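Local structure of putative exported protein (Bordetella pertussis, 2DVZ) at residues A116-A127 and G207-W216. The protein binds glutamate and probably serves as the periplasmic solute receptor of a carboxylate transport system. Sequence-based numbering, arbitrary orientation.
Sequences ANVVAVNPKFPA and GKLRAMAIAW
At the edge of the flat guanidinium of Arg210, near its plane, Pro123 O and Phe125 O lie around NH2, while Ala127 O approaches obliquely. Arg210 NH2 donates to Pro123 O at 2.8 Å, from above that carbonyl's plane. Arg210 NE reaches Ala127 O (2.9 Å) in the carbonyl plane, though the hydrogen bond is bent, with an N-H...O angle of 135°. The bend at chi3 (68°) brings the guanidinium in among the loop carbonyls. The Phe125 ring carries Val121 CG1 on one face and Pro126 CD on the opposite one, with Ala127 CB in plane at its edge. At the far end, Trp216 CE3 lies 3.6 Å from Ala116 CB.

Between these ends, strands 117-121 and 210-215 pair antiparallel. A classic beta bulge sets Met212 and Ala213 both opposite Val119, whose O accepts from Met212 N (2.7 Å) and whose N donates to Ala213 O. Val118 CG2, anti to its own N, packs on Ala211 CB. On its other side, strand 106-121 pairs with strand 192-196, where Asn117 touches the glutamate-binding Asn196.

Hydrogen bonds from one cationic side chain thus tie the loop leaving strand 117-121 to the neighbouring strand, and its charge would probably polarise the carbonyls it meets.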
# COMPACT_ATOMS: atom_id res chain seq x y z
N ALA A 116 6.36 -3.35 3.76
CA ALA A 116 7.46 -3.31 2.79
C ALA A 116 6.91 -3.24 1.39
O ALA A 116 5.87 -3.85 1.09
CB ALA A 116 8.37 -4.55 2.92
N ASN A 117 7.59 -2.48 0.54
CA ASN A 117 7.40 -2.58 -0.90
C ASN A 117 8.47 -3.50 -1.52
O ASN A 117 9.47 -3.86 -0.86
CB ASN A 117 7.38 -1.20 -1.54
CG ASN A 117 6.09 -0.43 -1.29
OD1 ASN A 117 5.99 0.76 -1.65
ND2 ASN A 117 5.11 -1.08 -0.69
N VAL A 118 8.23 -3.92 -2.75
CA VAL A 118 9.06 -4.92 -3.40
C VAL A 118 9.08 -4.67 -4.89
O VAL A 118 8.06 -4.32 -5.45
CB VAL A 118 8.57 -6.38 -3.11
CG1 VAL A 118 7.11 -6.68 -3.67
CG2 VAL A 118 9.64 -7.44 -3.52
N VAL A 119 10.25 -4.83 -5.52
CA VAL A 119 10.31 -4.94 -6.98
C VAL A 119 10.57 -6.42 -7.31
O VAL A 119 11.55 -7.02 -6.85
CB VAL A 119 11.29 -3.92 -7.68
CG1 VAL A 119 12.77 -4.07 -7.22
CG2 VAL A 119 11.18 -3.98 -9.22
N ALA A 120 9.66 -7.02 -8.07
CA ALA A 120 9.79 -8.40 -8.42
C ALA A 120 9.72 -8.60 -9.93
O ALA A 120 9.25 -7.70 -10.71
CB ALA A 120 8.73 -9.25 -7.67
N VAL A 121 10.24 -9.75 -10.36
CA VAL A 121 10.25 -10.08 -11.77
C VAL A 121 9.58 -11.44 -12.00
O VAL A 121 9.50 -12.31 -11.11
CB VAL A 121 11.67 -9.97 -12.46
CG1 VAL A 121 12.19 -8.58 -12.43
CG2 VAL A 121 12.70 -10.94 -11.86
N ASN A 122 9.07 -11.61 -13.20
CA ASN A 122 8.74 -12.94 -13.67
C ASN A 122 10.04 -13.80 -13.66
O ASN A 122 11.09 -13.31 -14.04
CB ASN A 122 8.07 -12.87 -15.07
CG ASN A 122 7.69 -14.24 -15.59
OD1 ASN A 122 8.54 -14.98 -16.11
ND2 ASN A 122 6.44 -14.60 -15.42
N PRO A 123 9.95 -15.07 -13.24
CA PRO A 123 11.17 -15.88 -13.11
C PRO A 123 11.98 -16.11 -14.40
O PRO A 123 13.20 -16.37 -14.33
CB PRO A 123 10.66 -17.20 -12.56
CG PRO A 123 9.23 -16.90 -12.00
CD PRO A 123 8.73 -15.82 -12.90
N LYS A 124 11.35 -16.00 -15.56
CA LYS A 124 12.11 -16.07 -16.81
C LYS A 124 12.97 -14.82 -17.08
O LYS A 124 13.79 -14.81 -18.02
CB LYS A 124 11.19 -16.37 -18.00
CG LYS A 124 10.59 -17.81 -17.99
CD LYS A 124 11.62 -18.87 -18.47
CE LYS A 124 10.99 -20.20 -18.83
NZ LYS A 124 10.43 -20.96 -17.68
N PHE A 125 12.81 -13.76 -16.27
CA PHE A 125 13.64 -12.56 -16.45
C PHE A 125 15.10 -13.03 -16.24
O PHE A 125 15.36 -13.79 -15.31
CB PHE A 125 13.26 -11.43 -15.46
CG PHE A 125 14.00 -10.09 -15.70
CD1 PHE A 125 13.42 -9.06 -16.43
CD2 PHE A 125 15.27 -9.89 -15.17
CE1 PHE A 125 14.11 -7.83 -16.64
CE2 PHE A 125 15.96 -8.69 -15.36
CZ PHE A 125 15.36 -7.64 -16.10
N PRO A 126 16.03 -12.63 -17.12
CA PRO A 126 17.40 -13.20 -17.10
C PRO A 126 18.38 -12.52 -16.13
O PRO A 126 19.40 -12.00 -16.57
CB PRO A 126 17.86 -13.03 -18.56
CG PRO A 126 17.08 -11.86 -19.08
CD PRO A 126 15.85 -11.67 -18.23
N ALA A 127 18.04 -12.49 -14.84
CA ALA A 127 18.90 -11.91 -13.78
C ALA A 127 18.56 -12.56 -12.46
O ALA A 127 17.40 -12.92 -12.21
CB ALA A 127 18.68 -10.41 -13.68
N GLY A 207 7.79 -19.37 -5.76
CA GLY A 207 8.74 -19.29 -6.84
C GLY A 207 8.13 -18.80 -8.14
O GLY A 207 8.78 -18.93 -9.20
N LYS A 208 6.91 -18.25 -8.07
CA LYS A 208 6.22 -17.74 -9.29
C LYS A 208 6.61 -16.29 -9.64
O LYS A 208 6.37 -15.85 -10.77
CB LYS A 208 4.68 -17.80 -9.20
CG LYS A 208 3.99 -19.16 -8.90
CD LYS A 208 4.66 -20.35 -9.58
CE LYS A 208 3.65 -21.46 -9.98
NZ LYS A 208 2.45 -21.63 -9.07
N LEU A 209 7.14 -15.56 -8.65
CA LEU A 209 7.87 -14.32 -8.87
C LEU A 209 9.19 -14.41 -8.16
O LEU A 209 9.29 -15.15 -7.18
CB LEU A 209 7.10 -13.08 -8.35
CG LEU A 209 5.80 -12.65 -9.06
CD1 LEU A 209 5.06 -11.58 -8.24
CD2 LEU A 209 6.02 -12.20 -10.51
N ARG A 210 10.18 -13.64 -8.65
CA ARG A 210 11.47 -13.45 -7.97
C ARG A 210 11.61 -11.99 -7.54
O ARG A 210 11.56 -11.08 -8.38
CB ARG A 210 12.65 -13.89 -8.88
CG ARG A 210 14.05 -13.32 -8.54
CD ARG A 210 15.28 -14.21 -9.11
NE ARG A 210 15.32 -14.12 -10.58
CZ ARG A 210 14.85 -15.02 -11.44
NH1 ARG A 210 14.35 -16.18 -11.04
NH2 ARG A 210 14.90 -14.74 -12.75
N ALA A 211 11.80 -11.78 -6.24
CA ALA A 211 11.97 -10.44 -5.69
C ALA A 211 13.41 -9.95 -5.86
O ALA A 211 14.37 -10.66 -5.54
CB ALA A 211 11.57 -10.45 -4.23
N MSE A 212 13.56 -8.73 -6.37
CA MSE A 212 14.87 -8.18 -6.59
C MSE A 212 15.39 -7.34 -5.44
O MSE A 212 16.60 -7.34 -5.17
CB MSE A 212 14.92 -7.38 -7.92
CG MSE A 212 14.79 -8.26 -9.16
SE MSE A 212 16.28 -9.54 -9.48
CE MSE A 212 15.64 -11.06 -8.46
N ALA A 213 14.48 -6.59 -4.82
CA ALA A 213 14.76 -5.75 -3.65
C ALA A 213 13.46 -5.49 -2.90
O ALA A 213 12.40 -5.57 -3.48
CB ALA A 213 15.39 -4.43 -4.06
N ILE A 214 13.54 -5.20 -1.61
CA ILE A 214 12.38 -4.82 -0.81
C ILE A 214 12.66 -3.44 -0.25
O ILE A 214 13.84 -3.07 -0.08
CB ILE A 214 12.04 -5.83 0.37
CG1 ILE A 214 13.22 -6.01 1.34
CG2 ILE A 214 11.54 -7.17 -0.15
CD1 ILE A 214 12.82 -6.67 2.67
N ALA A 215 11.60 -2.66 -0.02
CA ALA A 215 11.75 -1.38 0.69
C ALA A 215 11.41 -1.55 2.20
O ALA A 215 10.27 -1.74 2.57
CB ALA A 215 10.96 -0.25 0.02
N TRP A 216 12.43 -1.53 3.03
CA TRP A 216 12.31 -1.94 4.43
C TRP A 216 13.64 -1.59 5.11
O TRP A 216 14.67 -1.46 4.43
CB TRP A 216 12.01 -3.43 4.51
CG TRP A 216 11.37 -3.89 5.78
CD1 TRP A 216 11.87 -4.81 6.69
CD2 TRP A 216 10.08 -3.49 6.30
NE1 TRP A 216 10.98 -5.00 7.72
CE2 TRP A 216 9.87 -4.20 7.51
CE3 TRP A 216 9.09 -2.60 5.86
CZ2 TRP A 216 8.71 -4.04 8.28
CZ3 TRP A 216 7.96 -2.42 6.63
CH2 TRP A 216 7.77 -3.15 7.83